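Local atomic coordinates of hypothetical protein (Staphylococcus aureus subsp. aureus, PDB entry 2IL5), a protein that is of unknown function but belongs to the Activator of Hsp90 ATPase homolog 1-like family, in the Bet v 1-like clan. Residues Val14-Glu19 / Met120-Arg125; Tyr89-Ile94 / Val105-Phe110; Ile18-Lys23 / Leu156-Met161. One frame throughout, in Å; residues are numbered along the deposited sequence.

All three contacts involve one antiparallel sheet; interactions 1 and 2 pair strands within it, and interaction 3 packs its strand 12-22 against helix 136-166, as in the helix-grip fold of the Bet v 1-like clan. Interaction 1 pairs 12-22, one of the two outermost strands, with 118-128, bringing the first and last strands of the chain side by side. Interaction 2, the hairpin of 89-94 and 104-112, is nested along the chain inside the loop that interaction 1 closes. Their centres are about 9 Å apart, because strands 104-112 and 118-128 are neighbours. Interaction 3 shares Ile18 and Glu19 with interaction 1, about 12 Å away between centres. Together they join early, middle and late sequence.

Interaction 1: residues Val14-Glu19 / Met120-Arg125; sequences VEVEIE and MLFYYR
Glu15 and Tyr123 meet diagonally across the antiparallel strands 14-19 and 120-125, on the face that also carries Glu17, Glu19, Leu121 and Arg125. Traced outward, Glu15 CB lies 4.0 Å from Tyr123 CE1, and CG comes 3.6 Å from Tyr123 OH and also borders Arg125 CG, the two chains side by side. CD then approaches the phenol, and OE2 accepts the hydrogen bond from Tyr123 OH. At 2.4 Å between Tyr123 OH and Glu15 OE2 this bond is very short, and its exact length is doubtful at 2.3 Å resolution. OE2 sits at the ring edge in the ring plane, while the carboxylate is turned 78° from the ring. Arg125 NH1 donates to the same Tyr123 OH at 3.0 Å, so the hydroxyl is gripped from both strands. A bend in the Arg125 chain (chi3 51°) turns NE back, and the hydroxyl oxygen lies in the guanidinium plane. The nearby positive charge would probably polarise the phenol toward donating to Glu15.

The backbones are joined by two hydrogen-bonded pairs, Val16 with Tyr124 and Ile18 with Phe122; Ile18 N to Phe122 O measures 2.8 Å at a nearly straight 171°. Those four side chains face the other way. Val16 CG1 meets the edge of the Phe122 ring at CE2, 4.1 Å away, and Ile18 CB lies 4.0 Å from Phe122 CD2. Val16 CB packs obliquely on the Tyr124 ring, whose OH is hydrogen-bonded to Tyr146 and Asp104.

As in the helix-grip fold of the Bet v 1-like clan, helix 136-166 covers this largely apolar face: Phe154 and Phe158 meet the Phe122 ring, and His147 touches Val16. Beyond strand 118-128, strand 104-112 continues the sheet through backbone bonds to Leu121, Tyr123 and Arg125.

Interaction 2: residues Tyr89-Ile94 / Val105-Phe110; sequences YVKMTI and VIEVEF
With CG anti to the backbone N (chi1 -175°), Lys91 runs out beside Glu107. The two chains lie side by side, pointing the same way, and their CG atoms, Lys91 CG and Glu107 CG, are 3.7 Å apart. A final bend in the lysine (chi4 36°) places NZ 2.7 Å from Glu107 OE2, closing a salt bridge through the anti lone pair of that oxygen. Tyr89 also runs beside Glu107, pointing the same way, with its OH 3.5 Å from Glu107 CG. The Tyr89 ring approaches the neighbouring strand obliquely, its CD1 3.3 Å from Val108 O.

The opposite face of this beta hairpin is apolar. Val90 CB packs on Val108 CG1 at 3.7 Å, and the edge of the Phe110 ring reaches Val90 CG2. Met92, a selenomethionine, lays its CG 3.8 Å from Ile106 CB, while Ile106 CD1 extends to Ile94 CG1. Trp33 lies against Met92, Ile106 and Phe110, and Phe122 of strand 118-128 touches Ile106.

Two hydrogen-bonded pairs, Val90 with Val108 and Met92 with Ile106, hold the backbones. The chemistry is therefore two-sided: apolar packing faces the core, while on the partly exposed face the ammonium would favour a charged Glu107 carboxylate.

Interaction 3: residues Ile18-Lys23 / Leu156-Met161; sequences IEKLYK and LMFDKM
Phe158 and Tyr22 carry most of the buried surface where the long helix of this helix-grip fold packs on an edge strand of the sheet. The short segments of strand 18-22 and helix 156-161 run almost parallel, 18° apart, with their axes 11.2 Å from each other.

Phe158 has the largest surface buried by the contact. Its CE2 meets two branches of Ile18, CD1 at 3.9 Å and CG2 at 4.0 Å, in an oblique approach, while Lys20 CG borders the ring more distantly near CD2. The amino end of Lys20 turns to another partner, forming a salt bridge with Glu155 of the same helix. The Phe122 ring meets that of Phe158 edge-to-face, tying the contact to the adjoining strand.

Tyr22 crosses Phe158 at about a right angle, bringing its OH 3.8 Å from Phe158 CB. One turn further on, the selenomethionine Met161 also approaches Tyr22, with Trp33, Trp42 and Val29 packed around it. No hydrogen bond links the two segments; the contact is one of van der Waals packing. A bend at chi3 (75°) places the Met161 methyl, CE, 3.6 Å from Tyr22 CE1.

Interaction 1: residues Val14-Glu19 / Met120-Arg125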
loop_
_atom_site.group_PDB
_atom_site.type_symbol
_atom_site.label_atom_id
_atom_site.label_comp_id
_atom_site.label_asym_id
_atom_site.label_seq_id
_atom_site.Cartn_x
_atom_site.Cartn_y
_atom_site.Cartn_z
ATOM N N VAL A 14 6.277 4.661 -12.492
ATOM C CA VAL A 14 5.051 3.984 -12.823
ATOM C C VAL A 14 3.954 4.406 -11.832
ATOM O O VAL A 14 4.227 4.690 -10.659
ATOM C CB VAL A 14 5.178 2.446 -13.012
ATOM C CG1 VAL A 14 6.340 2.113 -13.974
ATOM C CG2 VAL A 14 5.350 1.760 -11.740
ATOM N N GLU A 15 2.726 4.419 -12.349
ATOM C CA GLU A 15 1.566 4.743 -11.603
ATOM C C GLU A 15 0.546 3.628 -11.649
ATOM O O GLU A 15 0.207 3.126 -12.716
ATOM C CB GLU A 15 0.978 6.070 -12.111
ATOM C CG GLU A 15 1.958 7.198 -11.909
ATOM C CD GLU A 15 1.518 8.493 -12.502
ATOM O OE1 GLU A 15 1.504 8.616 -13.735
ATOM O OE2 GLU A 15 1.193 9.423 -11.733
ATOM N N VAL A 16 0.030 3.286 -10.475
ATOM C CA VAL A 16 -0.982 2.268 -10.334
ATOM C C VAL A 16 -2.267 2.932 -9.839
ATOM O O VAL A 16 -2.257 3.703 -8.898
ATOM C CB VAL A 16 -0.453 1.080 -9.426
ATOM C CG1 VAL A 16 -1.562 0.144 -9.013
ATOM C CG2 VAL A 16 0.676 0.289 -10.179
ATOM N N GLU A 17 -3.373 2.641 -10.516
ATOM C CA GLU A 17 -4.655 3.208 -10.160
ATOM C C GLU A 17 -5.599 2.060 -9.979
ATOM O O GLU A 17 -5.823 1.293 -10.905
ATOM C CB GLU A 17 -5.156 4.156 -11.248
ATOM C CG GLU A 17 -4.337 5.456 -11.332
ATOM C CD GLU A 17 -4.814 6.347 -12.441
ATOM O OE1 GLU A 17 -4.619 5.967 -13.617
ATOM O OE2 GLU A 17 -5.387 7.417 -12.146
ATOM N N ILE A 18 -6.132 1.934 -8.772
ATOM C CA ILE A 18 -7.061 0.844 -8.458
ATOM C C ILE A 18 -8.355 1.371 -7.831
ATOM O O ILE A 18 -8.320 2.173 -6.905
ATOM C CB ILE A 18 -6.409 -0.269 -7.554
ATOM C CG1 ILE A 18 -5.247 -0.965 -8.298
ATOM C CG2 ILE A 18 -7.488 -1.276 -7.101
ATOM C CD1 ILE A 18 -4.500 -2.031 -7.505
ATOM N N GLU A 19 -9.494 0.941 -8.370
ATOM C CA GLU A 19 -10.806 1.220 -7.763
ATOM C C GLU A 19 -11.412 -0.066 -7.191
ATOM O O GLU A 19 -11.519 -1.075 -7.898
ATOM C CB GLU A 19 -11.778 1.838 -8.778
ATOM C CG GLU A 19 -13.187 1.990 -8.218
ATOM C CD GLU A 19 -14.178 2.589 -9.197
ATOM O OE1 GLU A 19 -13.892 2.655 -10.412
ATOM O OE2 GLU A 19 -15.258 2.998 -8.740
HETATM N N MSE A 120 -13.387 2.806 -2.909
HETATM C CA MSE A 120 -12.020 3.058 -2.546
HETATM C C MSE A 120 -11.221 3.273 -3.802
HETATM O O MSE A 120 -11.144 2.391 -4.656
HETATM C CB MSE A 120 -11.451 1.915 -1.725
HETATM C CG MSE A 120 -10.029 2.167 -1.225
HETATM SE SE MSE A 120 -9.218 0.592 -0.385
HETATM C CE MSE A 120 -8.604 -0.392 -1.920
ATOM N N LEU A 121 -10.634 4.475 -3.884
ATOM C CA LEU A 121 -9.794 4.896 -4.986
ATOM C C LEU A 121 -8.311 5.023 -4.541
ATOM O O LEU A 121 -7.915 5.892 -3.734
ATOM C CB LEU A 121 -10.332 6.172 -5.624
ATOM C CG LEU A 121 -11.803 6.113 -6.086
ATOM C CD1 LEU A 121 -12.366 7.507 -6.360
ATOM C CD2 LEU A 121 -11.936 5.206 -7.317
ATOM N N PHE A 122 -7.519 4.106 -5.080
ATOM C CA PHE A 122 -6.131 3.948 -4.692
ATOM C C PHE A 122 -5.216 4.416 -5.813
ATOM O O PHE A 122 -5.358 3.973 -6.954
ATOM C CB PHE A 122 -5.869 2.457 -4.298
ATOM C CG PHE A 122 -4.383 2.094 -4.142
ATOM C CD1 PHE A 122 -3.722 2.298 -2.927
ATOM C CD2 PHE A 122 -3.663 1.502 -5.218
ATOM C CE1 PHE A 122 -2.392 1.916 -2.785
ATOM C CE2 PHE A 122 -2.324 1.132 -5.101
ATOM C CZ PHE A 122 -1.686 1.314 -3.886
ATOM N N TYR A 123 -4.268 5.283 -5.475
ATOM C CA TYR A 123 -3.237 5.724 -6.416
ATOM C C TYR A 123 -1.855 5.420 -5.847
ATOM O O TYR A 123 -1.631 5.670 -4.690
ATOM C CB TYR A 123 -3.363 7.239 -6.643
ATOM C CG TYR A 123 -2.164 7.847 -7.343
ATOM C CD1 TYR A 123 -2.033 7.783 -8.719
ATOM C CD2 TYR A 123 -1.154 8.496 -6.616
ATOM C CE1 TYR A 123 -0.923 8.385 -9.393
ATOM C CE2 TYR A 123 -0.072 9.095 -7.260
ATOM C CZ TYR A 123 0.036 9.032 -8.669
ATOM O OH TYR A 123 1.130 9.576 -9.320
ATOM N N TYR A 124 -0.939 4.912 -6.660
ATOM C CA TYR A 124 0.411 4.634 -6.236
ATOM C C TYR A 124 1.397 5.095 -7.293
ATOM O O TYR A 124 1.178 4.859 -8.492
ATOM C CB TYR A 124 0.551 3.143 -6.010
ATOM C CG TYR A 124 1.951 2.545 -5.861
ATOM C CD1 TYR A 124 2.611 2.523 -4.625
ATOM C CD2 TYR A 124 2.583 1.925 -6.962
ATOM C CE1 TYR A 124 3.868 1.898 -4.469
ATOM C CE2 TYR A 124 3.854 1.332 -6.841
ATOM C CZ TYR A 124 4.480 1.301 -5.602
ATOM O OH TYR A 124 5.731 0.704 -5.518
ATOM N N ARG A 125 2.479 5.727 -6.837
ATOM C CA ARG A 125 3.558 6.193 -7.714
ATOM C C ARG A 125 4.912 5.645 -7.244
ATOM O O ARG A 125 5.248 5.738 -6.064
ATOM C CB ARG A 125 3.592 7.697 -7.765
ATOM C CG ARG A 125 4.425 8.174 -8.916
ATOM C CD ARG A 125 4.510 9.664 -9.056
ATOM N NE ARG A 125 4.876 10.421 -7.870
ATOM C CZ ARG A 125 4.018 11.153 -7.138
ATOM N NH1 ARG A 125 2.706 11.165 -7.384
ATOM N NH2 ARG A 125 4.460 11.848 -6.118
#

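Interaction 2: residues Tyr89-Ile94 / Val105-Phe110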
loop_
_atom_site.group_PDB
_atom_site.type_symbol
_atom_site.label_atom_id
_atom_site.label_comp_id
_atom_site.label_asym_id
_atom_site.label_seq_id
_atom_site.Cartn_x
_atom_site.Cartn_y
_atom_site.Cartn_z
ATOM N N TYR A 89 -9.359 9.936 3.661
ATOM C CA TYR A 89 -8.148 10.080 2.869
ATOM C C TYR A 89 -6.934 9.755 3.639
ATOM O O TYR A 89 -6.713 10.276 4.730
ATOM C CB TYR A 89 -8.055 11.494 2.260
ATOM C CG TYR A 89 -6.893 11.764 1.311
ATOM C CD1 TYR A 89 -6.712 11.022 0.142
ATOM C CD2 TYR A 89 -6.011 12.824 1.556
ATOM C CE1 TYR A 89 -5.631 11.288 -0.742
ATOM C CE2 TYR A 89 -4.953 13.115 0.684
ATOM C CZ TYR A 89 -4.771 12.343 -0.454
ATOM O OH TYR A 89 -3.726 12.657 -1.303
ATOM N N VAL A 90 -6.154 8.861 3.050
ATOM C CA VAL A 90 -4.806 8.587 3.510
ATOM C C VAL A 90 -3.785 8.864 2.369
ATOM O O VAL A 90 -3.921 8.345 1.257
ATOM C CB VAL A 90 -4.649 7.104 4.032
ATOM C CG1 VAL A 90 -3.221 6.850 4.501
ATOM C CG2 VAL A 90 -5.622 6.792 5.150
ATOM N N LYS A 91 -2.821 9.736 2.654
ATOM C CA LYS A 91 -1.583 9.891 1.876
ATOM C C LYS A 91 -0.410 9.433 2.744
ATOM O O LYS A 91 -0.203 9.926 3.862
ATOM C CB LYS A 91 -1.365 11.325 1.428
ATOM C CG LYS A 91 -0.157 11.557 0.508
ATOM C CD LYS A 91 -0.107 13.093 0.159
ATOM C CE LYS A 91 1.132 13.561 -0.614
ATOM N NZ LYS A 91 1.584 12.480 -1.604
HETATM N N MSE A 92 0.327 8.454 2.235
HETATM C CA MSE A 92 1.438 7.906 2.942
HETATM C C MSE A 92 2.589 7.613 1.970
HETATM O O MSE A 92 2.388 7.575 0.735
HETATM C CB MSE A 92 1.004 6.662 3.746
HETATM C CG MSE A 92 0.527 5.498 2.929
HETATM SE SE MSE A 92 -0.335 4.120 3.918
HETATM C CE MSE A 92 1.180 3.619 5.016
ATOM N N THR A 93 3.793 7.470 2.531
ATOM C CA THR A 93 4.939 6.968 1.788
ATOM C C THR A 93 5.261 5.483 2.070
ATOM O O THR A 93 4.965 4.916 3.161
ATOM C CB THR A 93 6.226 7.780 1.992
ATOM O OG1 THR A 93 6.841 7.421 3.229
ATOM C CG2 THR A 93 5.988 9.271 1.931
ATOM N N ILE A 94 5.818 4.871 1.029
ATOM C CA ILE A 94 6.539 3.590 1.091
ATOM C C ILE A 94 7.985 3.980 0.838
ATOM O O ILE A 94 8.338 4.448 -0.230
ATOM C CB ILE A 94 6.083 2.628 0.021
ATOM C CG1 ILE A 94 4.643 2.223 0.260
ATOM C CG2 ILE A 94 6.948 1.348 0.053
ATOM C CD1 ILE A 94 4.512 0.893 1.074
ATOM N N VAL A 105 4.814 6.619 -3.260
ATOM C CA VAL A 105 3.690 7.405 -2.793
ATOM C C VAL A 105 2.450 6.551 -2.896
ATOM O O VAL A 105 2.202 5.965 -3.913
ATOM C CB VAL A 105 3.552 8.735 -3.635
ATOM C CG1 VAL A 105 2.148 9.342 -3.509
ATOM C CG2 VAL A 105 4.672 9.740 -3.239
ATOM N N ILE A 106 1.694 6.489 -1.814
ATOM C CA ILE A 106 0.309 5.990 -1.823
ATOM C C ILE A 106 -0.686 7.130 -1.522
ATOM O O ILE A 106 -0.516 7.861 -0.567
ATOM C CB ILE A 106 0.133 4.860 -0.762
ATOM C CG1 ILE A 106 0.808 3.565 -1.273
ATOM C CG2 ILE A 106 -1.367 4.627 -0.422
ATOM C CD1 ILE A 106 0.835 2.395 -0.229
ATOM N N GLU A 107 -1.702 7.296 -2.360
ATOM C CA GLU A 107 -2.820 8.212 -2.043
ATOM C C GLU A 107 -4.098 7.420 -2.229
ATOM O O GLU A 107 -4.332 6.885 -3.296
ATOM C CB GLU A 107 -2.799 9.453 -2.901
ATOM C CG GLU A 107 -1.526 10.265 -2.697
ATOM C CD GLU A 107 -1.340 11.426 -3.628
ATOM O OE1 GLU A 107 -2.087 11.560 -4.619
ATOM O OE2 GLU A 107 -0.431 12.263 -3.344
ATOM N N VAL A 108 -4.875 7.282 -1.158
ATOM C CA VAL A 108 -6.055 6.457 -1.196
ATOM C C VAL A 108 -7.257 7.239 -0.619
ATOM O O VAL A 108 -7.224 7.734 0.505
ATOM C CB VAL A 108 -5.832 5.036 -0.528
ATOM C CG1 VAL A 108 -5.486 5.164 0.937
ATOM C CG2 VAL A 108 -7.088 4.125 -0.730
ATOM N N GLU A 109 -8.309 7.358 -1.433
ATOM C CA GLU A 109 -9.508 8.046 -1.034
ATOM C C GLU A 109 -10.704 7.091 -0.865
ATOM O O GLU A 109 -10.884 6.169 -1.654
ATOM C CB GLU A 109 -9.815 9.176 -2.020
ATOM C CG GLU A 109 -10.411 10.389 -1.316
ATOM C CD GLU A 109 -10.648 11.588 -2.211
ATOM O OE1 GLU A 109 -10.220 11.596 -3.394
ATOM O OE2 GLU A 109 -11.250 12.554 -1.690
ATOM N N PHE A 110 -11.508 7.353 0.177
ATOM C CA PHE A 110 -12.691 6.563 0.540
ATOM C C PHE A 110 -13.978 7.393 0.358
ATOM O O PHE A 110 -14.118 8.457 0.960
ATOM C CB PHE A 110 -12.559 6.072 1.997
ATOM C CG PHE A 110 -11.220 5.476 2.306
ATOM C CD1 PHE A 110 -10.220 6.243 2.907
ATOM C CD2 PHE A 110 -10.924 4.166 1.939
ATOM C CE1 PHE A 110 -8.938 5.712 3.148
ATOM C CE2 PHE A 110 -9.661 3.628 2.186
ATOM C CZ PHE A 110 -8.669 4.397 2.795
#

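Interaction 3: residues Ile18-Lys23 / Leu156-Met161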
loop_
_atom_site.group_PDB
_atom_site.type_symbol
_atom_site.label_atom_id
_atom_site.label_comp_id
_atom_site.label_asym_id
_atom_site.label_seq_id
_atom_site.Cartn_x
_atom_site.Cartn_y
_atom_site.Cartn_z
ATOM N N ILE A 18 -6.132 1.934 -8.772
ATOM C CA ILE A 18 -7.061 0.844 -8.458
ATOM C C ILE A 18 -8.355 1.371 -7.831
ATOM O O ILE A 18 -8.320 2.173 -6.905
ATOM C CB ILE A 18 -6.409 -0.269 -7.554
ATOM C CG1 ILE A 18 -5.247 -0.965 -8.298
ATOM C CG2 ILE A 18 -7.488 -1.276 -7.101
ATOM C CD1 ILE A 18 -4.500 -2.031 -7.505
ATOM N N GLU A 19 -9.494 0.941 -8.370
ATOM C CA GLU A 19 -10.806 1.220 -7.763
ATOM C C GLU A 19 -11.412 -0.066 -7.191
ATOM O O GLU A 19 -11.519 -1.075 -7.898
ATOM C CB GLU A 19 -11.778 1.838 -8.778
ATOM C CG GLU A 19 -13.187 1.990 -8.218
ATOM C CD GLU A 19 -14.178 2.589 -9.197
ATOM O OE1 GLU A 19 -13.892 2.655 -10.412
ATOM O OE2 GLU A 19 -15.258 2.998 -8.740
ATOM N N LYS A 20 -11.781 -0.031 -5.909
ATOM C CA LYS A 20 -12.555 -1.124 -5.290
ATOM C C LYS A 20 -13.882 -0.629 -4.714
ATOM O O LYS A 20 -13.936 0.440 -4.107
ATOM C CB LYS A 20 -11.761 -1.780 -4.173
ATOM C CG LYS A 20 -10.501 -2.487 -4.622
ATOM C CD LYS A 20 -10.866 -3.682 -5.451
ATOM C CE LYS A 20 -9.636 -4.324 -6.027
ATOM N NZ LYS A 20 -10.040 -5.574 -6.739
ATOM N N LEU A 21 -14.936 -1.426 -4.905
ATOM C CA LEU A 21 -16.275 -1.198 -4.304
ATOM C C LEU A 21 -16.569 -2.262 -3.227
ATOM O O LEU A 21 -16.579 -3.451 -3.503
ATOM C CB LEU A 21 -17.374 -1.223 -5.374
ATOM C CG LEU A 21 -17.335 -0.170 -6.497
ATOM C CD1 LEU A 21 -18.423 -0.457 -7.541
ATOM C CD2 LEU A 21 -17.501 1.244 -5.993
ATOM N N TYR A 22 -16.763 -1.813 -1.988
ATOM C CA TYR A 22 -17.054 -2.708 -0.877
ATOM C C TYR A 22 -18.400 -2.362 -0.305
ATOM O O TYR A 22 -18.854 -1.226 -0.445
ATOM C CB TYR A 22 -16.003 -2.574 0.222
ATOM C CG TYR A 22 -14.616 -2.877 -0.244
ATOM C CD1 TYR A 22 -13.614 -1.888 -0.242
ATOM C CD2 TYR A 22 -14.299 -4.151 -0.734
ATOM C CE1 TYR A 22 -12.327 -2.182 -0.693
ATOM C CE2 TYR A 22 -13.038 -4.451 -1.179
ATOM C CZ TYR A 22 -12.046 -3.461 -1.159
ATOM O OH TYR A 22 -10.791 -3.799 -1.603
ATOM N N LYS A 23 -19.011 -3.346 0.348
ATOM C CA LYS A 23 -20.225 -3.160 1.128
ATOM C C LYS A 23 -19.951 -2.496 2.490
ATOM O O LYS A 23 -20.850 -1.928 3.105
ATOM C CB LYS A 23 -20.910 -4.517 1.357
ATOM C CG LYS A 23 -20.043 -5.466 2.196
ATOM C CD LYS A 23 -20.674 -6.808 2.425
ATOM C CE LYS A 23 -19.651 -7.747 3.030
ATOM N NZ LYS A 23 -19.941 -9.170 2.693
ATOM N N LEU A 156 -3.680 -8.452 -4.322
ATOM C CA LEU A 156 -3.597 -9.550 -3.336
ATOM C C LEU A 156 -3.717 -8.998 -1.937
ATOM O O LEU A 156 -4.323 -9.629 -1.078
ATOM C CB LEU A 156 -2.285 -10.326 -3.416
ATOM C CG LEU A 156 -2.018 -11.470 -4.360
ATOM C CD1 LEU A 156 -0.531 -11.826 -4.277
ATOM C CD2 LEU A 156 -2.884 -12.653 -4.045
HETATM N N MSE A 157 -3.128 -7.817 -1.727
HETATM C CA MSE A 157 -3.230 -7.084 -0.451
HETATM C C MSE A 157 -4.634 -6.610 -0.081
HETATM O O MSE A 157 -5.013 -6.648 1.084
HETATM C CB MSE A 157 -2.352 -5.848 -0.487
HETATM C CG MSE A 157 -1.058 -6.003 0.235
HETATM SE SE MSE A 157 -0.142 -4.285 0.172
HETATM C CE MSE A 157 1.071 -4.788 -1.218
ATOM N N PHE A 158 -5.356 -6.077 -1.065
ATOM C CA PHE A 158 -6.666 -5.521 -0.805
ATOM C C PHE A 158 -7.655 -6.649 -0.591
ATOM O O PHE A 158 -8.641 -6.487 0.116
ATOM C CB PHE A 158 -7.140 -4.651 -1.959
ATOM C CG PHE A 158 -6.276 -3.476 -2.214
ATOM C CD1 PHE A 158 -5.554 -2.868 -1.183
ATOM C CD2 PHE A 158 -6.196 -2.937 -3.484
ATOM C CE1 PHE A 158 -4.761 -1.750 -1.431
ATOM C CE2 PHE A 158 -5.421 -1.830 -3.705
ATOM C CZ PHE A 158 -4.695 -1.244 -2.677
ATOM N N ASP A 159 -7.422 -7.788 -1.218
ATOM C CA ASP A 159 -8.386 -8.826 -0.984
ATOM C C ASP A 159 -8.138 -9.568 0.356
ATOM O O ASP A 159 -9.069 -9.978 1.041
ATOM C CB ASP A 159 -8.842 -9.593 -2.260
ATOM C CG ASP A 159 -7.807 -10.508 -2.856
ATOM O OD1 ASP A 159 -7.067 -11.206 -2.126
ATOM O OD2 ASP A 159 -7.803 -10.613 -4.106
ATOM N N LYS A 160 -6.880 -9.572 0.780
ATOM C CA LYS A 160 -6.549 -9.843 2.167
ATOM C C LYS A 160 -7.140 -8.821 3.160
ATOM O O LYS A 160 -7.737 -9.194 4.156
ATOM C CB LYS A 160 -5.052 -9.910 2.305
ATOM C CG LYS A 160 -4.589 -10.335 3.649
ATOM C CD LYS A 160 -3.613 -11.473 3.514
ATOM C CE LYS A 160 -2.191 -11.072 3.168
ATOM N NZ LYS A 160 -1.453 -12.413 3.146
HETATM N N MSE A 161 -6.951 -7.536 2.904
HETATM C CA MSE A 161 -7.614 -6.501 3.663
HETATM C C MSE A 161 -9.143 -6.726 3.750
HETATM O O MSE A 161 -9.745 -6.487 4.790
HETATM C CB MSE A 161 -7.308 -5.111 3.074
HETATM C CG MSE A 161 -7.909 -3.925 3.877
HETATM SE SE MSE A 161 -8.106 -2.370 2.713
HETATM C CE MSE A 161 -9.657 -2.861 1.661
#